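Local coordinates for protein TetR family transcriptional regulator (Mycobacterium smegmatis, PDB 5XS9) that probably binds operator DNA as a TetR-type repressor, BioQ, controlling genes of biotin metabolism, at residues Leu24-Leu29 with Lys47-Leu51; Ile58-Thr64 with Ala81-Leu86. All coordinates share one frame; numbering follows the deposited sequence.

Following the chain from the N terminus, contact 1 comes first: L24-L29, which opens helix 26-33, meets K47-L51 at the start of helix 47-58, closing a loop within the helix-turn-helix DNA-binding domain characteristic of TetR regulators. Helix 47-58 then carries the chain away to the second site. There I58-T64, its last residue and the loop behind it, packs on A81-L86 of helix 71-87, so contact 2 joins the exit of the DNA-binding domain to the helical C-terminal part. The two closures follow in series, neither nested nor crossed; their centres lie 21 Å apart, and helix 47-58 contributes residues to both.

Contact 1: Leu24-Leu29 with Lys47-Leu51; sequences LTMRRL and KQELL
L50 reaches L29 and M26 because its CG stands anti to the backbone N (chi1 167°), which carries the branched end off helix 47-58 toward helix 26-33. L29 adopts the same first torsion, and the two leucines meet tip to tip, L29 CD2 lying 3.8 Å from L50 CD2. M26 arrives differently: its chain folds at both chi2 and chi3 (each -79°), bringing the sulfur alongside L50, with SD 3.9 Å from L50 CD2. That one methyl of L50 therefore touches both M26 and L29.

L24, just ahead of the helix, uses both its branches. L24 CD1 goes to L50 CD2 at 4.1 Å, while L24 CD2 packs against L51 CD2 at 3.6 Å, the L24 and L51 side chains running past each other in opposite directions. At the margin K47 lays its bent aliphatic chain against the backbone: K47 CD is 3.3 Å from L24 O and 4.0 Å from T25 CA. Here it is the methylene part of the lysine that does the touching.

The T25 side chain leaves its backbone away from helix 47-58 and works within its own segment as N-cap, T25 OG1 accepting from R28 N at 3.0 Å with an N-H...O angle of 159°. This cap occupies a backbone N-H in the first turn of helix 26-33.

The contact belongs to the helix-turn-helix DNA-binding domain of TetR regulators, joining the first helix of the helix-turn-helix to the helix that leads out of the domain. Helix 5-19 completes the core, with A12 on L24 and V8 and I15 on L29. L40 and Y41 cover M26, F44 touches L50, and L51 also touches L95 and S99 of helix 92-101.

Contact 2: Ile58-Thr64 with Ala81-Leu86; sequences ILRTART and ALRDAL
I58 and the loop after it pack on helix 71-87 at the junction between the TetR DNA-binding domain and the all-helical C-terminal part, and small alanines let the backbones come close. A62 and L82 have their CA atoms only 4.8 Å apart. A85 points its methyl into the loop, CB lying 3.5 Å from I58 O and 4.0 Å from A62 CB. One turn earlier A81 does likewise, its CB 3.4 Å from A62 O.

L59 reaches across from beside its own backbone N (chi1 -70°); with CD1 anti to CA (chi2 174°), the other branch, CD2, faces the methyls of both L82 and L86. L59 CD2 is 3.5 Å from L82 CD1, tighter than usual van der Waals contact, and 4.1 Å from L86 CD2. L82 and L86 start from different first torsions, CG being anti to the backbone N in L82 and anti to the carbonyl carbon in L86, yet each offers a methyl to L59. V96 of helix 92-101 touches both L59 and L86, while I137 and V140 of helix 129-155 pack on L82.

T61 OG1 touches A85 CB at the outer margin. A water donates to A81 O at 2.7 Å and makes a weak bond to T61 OG1.

Contact 1: Leu24-Leu29 with Lys47-Leu51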
loop_
_atom_site.group_PDB
_atom_site.type_symbol
_atom_site.label_atom_id
_atom_site.label_comp_id
_atom_site.label_asym_id
_atom_site.label_seq_id
_atom_site.Cartn_x
_atom_site.Cartn_y
_atom_site.Cartn_z
ATOM N N LEU A 24 -1.528 16.007 10.795
ATOM C CA LEU A 24 -1.903 16.974 9.769
ATOM C C LEU A 24 -3.410 17.082 9.697
ATOM O O LEU A 24 -4.052 16.317 8.993
ATOM C CB LEU A 24 -1.385 16.597 8.409
ATOM C CG LEU A 24 -1.738 17.521 7.263
ATOM C CD1 LEU A 24 -1.277 18.950 7.537
ATOM C CD2 LEU A 24 -1.063 16.967 6.030
ATOM N N THR A 25 -3.940 18.048 10.432
ATOM C CA THR A 25 -5.378 18.370 10.445
ATOM C C THR A 25 -5.539 19.839 10.152
ATOM O O THR A 25 -4.594 20.585 10.297
ATOM C CB THR A 25 -6.019 18.110 11.820
ATOM O OG1 THR A 25 -5.430 18.982 12.792
ATOM C CG2 THR A 25 -5.841 16.639 12.261
ATOM N N MET A 26 -6.741 20.236 9.748
ATOM C CA MET A 26 -7.035 21.616 9.481
ATOM C C MET A 26 -6.882 22.466 10.764
ATOM O O MET A 26 -6.353 23.599 10.715
ATOM C CB MET A 26 -8.425 21.736 8.843
ATOM C CG MET A 26 -8.518 21.127 7.423
ATOM S SD MET A 26 -7.824 22.206 6.175
ATOM C CE MET A 26 -9.004 23.481 5.779
ATOM N N ARG A 27 -7.307 21.934 11.911
ATOM C CA ARG A 27 -7.148 22.709 13.175
ATOM C C ARG A 27 -5.669 22.869 13.527
ATOM O O ARG A 27 -5.260 23.946 13.901
ATOM C CB ARG A 27 -7.937 22.132 14.347
ATOM C CG ARG A 27 -7.361 20.861 14.940
ATOM C CD ARG A 27 -8.305 20.181 15.923
ATOM N NE ARG A 27 -7.983 18.750 16.065
ATOM C CZ ARG A 27 -8.255 17.801 15.160
ATOM N NH1 ARG A 27 -8.845 18.082 13.984
ATOM N NH2 ARG A 27 -7.935 16.543 15.421
ATOM N N ARG A 28 -4.851 21.833 13.325
ATOM C CA ARG A 28 -3.404 21.988 13.600
ATOM C C ARG A 28 -2.731 22.966 12.636
ATOM O O ARG A 28 -1.880 23.761 13.018
ATOM C CB ARG A 28 -2.689 20.618 13.532
ATOM C CG ARG A 28 -1.180 20.700 13.725
ATOM C CD ARG A 28 -0.874 20.910 15.172
ATOM N NE ARG A 28 0.553 21.110 15.388
ATOM C CZ ARG A 28 1.405 20.191 15.845
ATOM N NH1 ARG A 28 1.030 18.935 16.146
ATOM N NH2 ARG A 28 2.674 20.541 16.012
ATOM N N LEU A 29 -3.128 22.896 11.371
ATOM C CA LEU A 29 -2.562 23.759 10.356
ATOM C C LEU A 29 -2.870 25.219 10.727
ATOM O O LEU A 29 -1.994 26.070 10.616
ATOM C CB LEU A 29 -3.185 23.445 8.988
ATOM C CG LEU A 29 -2.616 24.185 7.785
ATOM C CD1 LEU A 29 -1.068 24.117 7.662
ATOM C CD2 LEU A 29 -3.346 23.638 6.581
ATOM N N LYS A 47 -10.458 18.267 4.731
ATOM C CA LYS A 47 -9.139 17.689 4.902
ATOM C C LYS A 47 -8.666 16.885 3.669
ATOM O O LYS A 47 -7.479 16.891 3.364
ATOM C CB LYS A 47 -9.064 16.793 6.121
ATOM C CG LYS A 47 -7.639 16.225 6.304
ATOM C CD LYS A 47 -7.118 16.049 7.727
ATOM C CE LYS A 47 -7.375 14.674 8.268
ATOM N NZ LYS A 47 -8.813 14.388 8.037
ATOM N N GLN A 48 -9.568 16.224 2.952
ATOM C CA GLN A 48 -9.159 15.476 1.746
ATOM C C GLN A 48 -8.640 16.371 0.664
ATOM O O GLN A 48 -7.772 15.953 -0.072
ATOM C CB GLN A 48 -10.290 14.656 1.110
ATOM C CG GLN A 48 -10.989 13.734 2.070
ATOM C CD GLN A 48 -12.126 14.460 2.792
ATOM O OE1 GLN A 48 -11.993 14.841 3.963
ATOM N NE2 GLN A 48 -13.243 14.696 2.072
ATOM N N GLU A 49 -9.178 17.592 0.509
ATOM C CA GLU A 49 -8.597 18.500 -0.454
ATOM C C GLU A 49 -7.293 18.980 0.031
ATOM O O GLU A 49 -6.405 19.203 -0.761
ATOM C CB GLU A 49 -9.522 19.719 -0.722
ATOM C CG GLU A 49 -10.796 19.352 -1.492
ATOM C CD GLU A 49 -11.652 20.579 -1.893
ATOM O OE1 GLU A 49 -11.260 21.791 -1.747
ATOM O OE2 GLU A 49 -12.746 20.286 -2.356
ATOM N N LEU A 50 -7.142 19.201 1.345
ATOM C CA LEU A 50 -5.840 19.663 1.835
ATOM C C LEU A 50 -4.816 18.560 1.570
ATOM O O LEU A 50 -3.728 18.811 1.111
ATOM C CB LEU A 50 -5.869 19.945 3.334
ATOM C CG LEU A 50 -4.489 20.146 4.010
ATOM C CD1 LEU A 50 -3.768 21.320 3.416
ATOM C CD2 LEU A 50 -4.570 20.252 5.519
ATOM N N LEU A 51 -5.160 17.329 1.892
ATOM C CA LEU A 51 -4.189 16.230 1.682
ATOM C C LEU A 51 -3.812 16.087 0.218
ATOM O O LEU A 51 -2.631 15.875 -0.085
ATOM C CB LEU A 51 -4.725 14.918 2.259
ATOM C CG LEU A 51 -4.840 14.887 3.788
ATOM C CD1 LEU A 51 -5.674 13.664 4.244
ATOM C CD2 LEU A 51 -3.487 14.869 4.434
#

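Contact 2: Ile58-Thr64 with Ala81-Leu86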
loop_
_atom_site.group_PDB
_atom_site.type_symbol
_atom_site.label_atom_id
_atom_site.label_comp_id
_atom_site.label_asym_id
_atom_site.label_seq_id
_atom_site.Cartn_x
_atom_site.Cartn_y
_atom_site.Cartn_z
ATOM N N ILE A 58 4.316 17.387 -2.664
ATOM C CA ILE A 58 5.258 16.256 -2.455
ATOM C C ILE A 58 5.717 15.662 -3.801
ATOM O O ILE A 58 6.845 15.233 -3.948
ATOM C CB ILE A 58 4.540 15.140 -1.587
ATOM C CG1 ILE A 58 4.534 15.532 -0.124
ATOM C CG2 ILE A 58 5.152 13.765 -1.644
ATOM C CD1 ILE A 58 3.586 14.641 0.675
ATOM N N LEU A 59 4.830 15.594 -4.753
ATOM C CA LEU A 59 5.086 14.939 -6.030
ATOM C C LEU A 59 5.557 15.922 -7.134
ATOM O O LEU A 59 5.797 15.494 -8.273
ATOM C CB LEU A 59 3.754 14.283 -6.523
ATOM C CG LEU A 59 3.258 13.074 -5.746
ATOM C CD1 LEU A 59 1.892 12.639 -6.225
ATOM C CD2 LEU A 59 4.256 11.936 -5.806
ATOM N N ARG A 60 5.623 17.216 -6.824
ATOM C CA ARG A 60 6.315 18.211 -7.662
ATOM C C ARG A 60 7.621 17.670 -8.295
ATOM O O ARG A 60 7.746 17.677 -9.493
ATOM C CB ARG A 60 6.612 19.423 -6.792
ATOM C CG ARG A 60 7.323 20.612 -7.421
ATOM C CD ARG A 60 7.304 21.783 -6.433
ATOM N NE ARG A 60 7.433 21.328 -5.033
ATOM C CZ ARG A 60 8.568 21.183 -4.335
ATOM N NH1 ARG A 60 9.763 21.479 -4.863
ATOM N NH2 ARG A 60 8.501 20.737 -3.075
ATOM N N THR A 61 8.550 17.136 -7.510
ATOM C CA THR A 61 9.771 16.628 -8.109
ATOM C C THR A 61 9.619 15.302 -8.871
ATOM O O THR A 61 10.485 15.002 -9.660
ATOM C CB THR A 61 10.919 16.422 -7.104
ATOM O OG1 THR A 61 10.616 15.315 -6.207
ATOM C CG2 THR A 61 11.213 17.719 -6.387
ATOM N N ALA A 62 8.549 14.543 -8.642
ATOM C CA ALA A 62 8.392 13.234 -9.232
ATOM C C ALA A 62 8.225 13.222 -10.761
ATOM O O ALA A 62 8.500 12.245 -11.407
ATOM C CB ALA A 62 7.212 12.506 -8.595
ATOM N N ARG A 63 7.754 14.292 -11.345
ATOM C CA ARG A 63 7.524 14.252 -12.790
ATOM C C ARG A 63 8.848 14.494 -13.528
ATOM O O ARG A 63 9.559 15.400 -13.214
ATOM C CB ARG A 63 6.405 15.175 -13.209
ATOM C CG ARG A 63 6.268 16.469 -12.419
ATOM C CD ARG A 63 4.806 16.854 -12.280
ATOM N NE ARG A 63 4.741 18.262 -11.961
ATOM C CZ ARG A 63 3.711 19.069 -12.188
ATOM N NH1 ARG A 63 2.580 18.624 -12.750
ATOM N NH2 ARG A 63 3.824 20.351 -11.842
ATOM N N THR A 64 9.206 13.647 -14.466
ATOM C CA THR A 64 10.401 13.897 -15.274
ATOM C C THR A 64 10.049 13.590 -16.690
ATOM O O THR A 64 9.150 12.751 -16.942
ATOM C CB THR A 64 11.615 13.118 -14.726
ATOM O OG1 THR A 64 12.798 13.502 -15.459
ATOM C CG2 THR A 64 11.333 11.592 -14.734
ATOM N N ALA A 81 11.604 7.989 -9.687
ATOM C CA ALA A 81 11.409 9.400 -9.261
ATOM C C ALA A 81 10.236 9.471 -8.337
ATOM O O ALA A 81 10.237 10.232 -7.360
ATOM C CB ALA A 81 11.194 10.328 -10.446
ATOM N N LEU A 82 9.214 8.646 -8.601
ATOM C CA LEU A 82 8.063 8.640 -7.746
ATOM C C LEU A 82 8.393 8.106 -6.329
ATOM O O LEU A 82 8.031 8.711 -5.326
ATOM C CB LEU A 82 6.911 7.851 -8.414
ATOM C CG LEU A 82 5.747 7.566 -7.503
ATOM C CD1 LEU A 82 4.989 8.796 -7.035
ATOM C CD2 LEU A 82 4.786 6.628 -8.200
ATOM N N ARG A 83 9.067 6.956 -6.251
ATOM C CA ARG A 83 9.433 6.439 -4.946
ATOM C C ARG A 83 10.301 7.446 -4.137
ATOM O O ARG A 83 10.117 7.657 -2.939
ATOM C CB ARG A 83 10.190 5.145 -5.130
ATOM C CG ARG A 83 10.865 4.668 -3.835
ATOM C CD ARG A 83 11.259 3.261 -4.007
ATOM N NE ARG A 83 12.155 2.836 -2.955
ATOM C CZ ARG A 83 13.475 2.825 -3.019
ATOM N NH1 ARG A 83 14.111 3.215 -4.094
ATOM N NH2 ARG A 83 14.175 2.401 -1.977
ATOM N N ASP A 84 11.266 8.049 -4.813
ATOM C CA ASP A 84 12.154 9.021 -4.148
ATOM C C ASP A 84 11.347 10.209 -3.587
ATOM O O ASP A 84 11.533 10.620 -2.414
ATOM C CB ASP A 84 13.307 9.458 -5.081
ATOM C CG ASP A 84 14.463 8.372 -5.174
ATOM O OD1 ASP A 84 14.649 7.376 -4.352
ATOM O OD2 ASP A 84 15.230 8.552 -6.127
ATOM N N ALA A 85 10.370 10.690 -4.340
ATOM C CA ALA A 85 9.521 11.754 -3.808
ATOM C C ALA A 85 8.708 11.315 -2.606
ATOM O O ALA A 85 8.599 12.053 -1.612
ATOM C CB ALA A 85 8.659 12.361 -4.879
ATOM N N LEU A 86 8.193 10.085 -2.609
ATOM C CA LEU A 86 7.434 9.634 -1.493
ATOM C C LEU A 86 8.314 9.480 -0.243
ATOM O O LEU A 86 7.899 9.787 0.883
ATOM C CB LEU A 86 6.739 8.282 -1.769
ATOM C CG LEU A 86 5.821 8.228 -2.993
ATOM C CD1 LEU A 86 5.450 6.786 -3.362
ATOM C CD2 LEU A 86 4.601 9.128 -2.785
HETATM O O HOH W 1 11.935 12.353 -7.195
#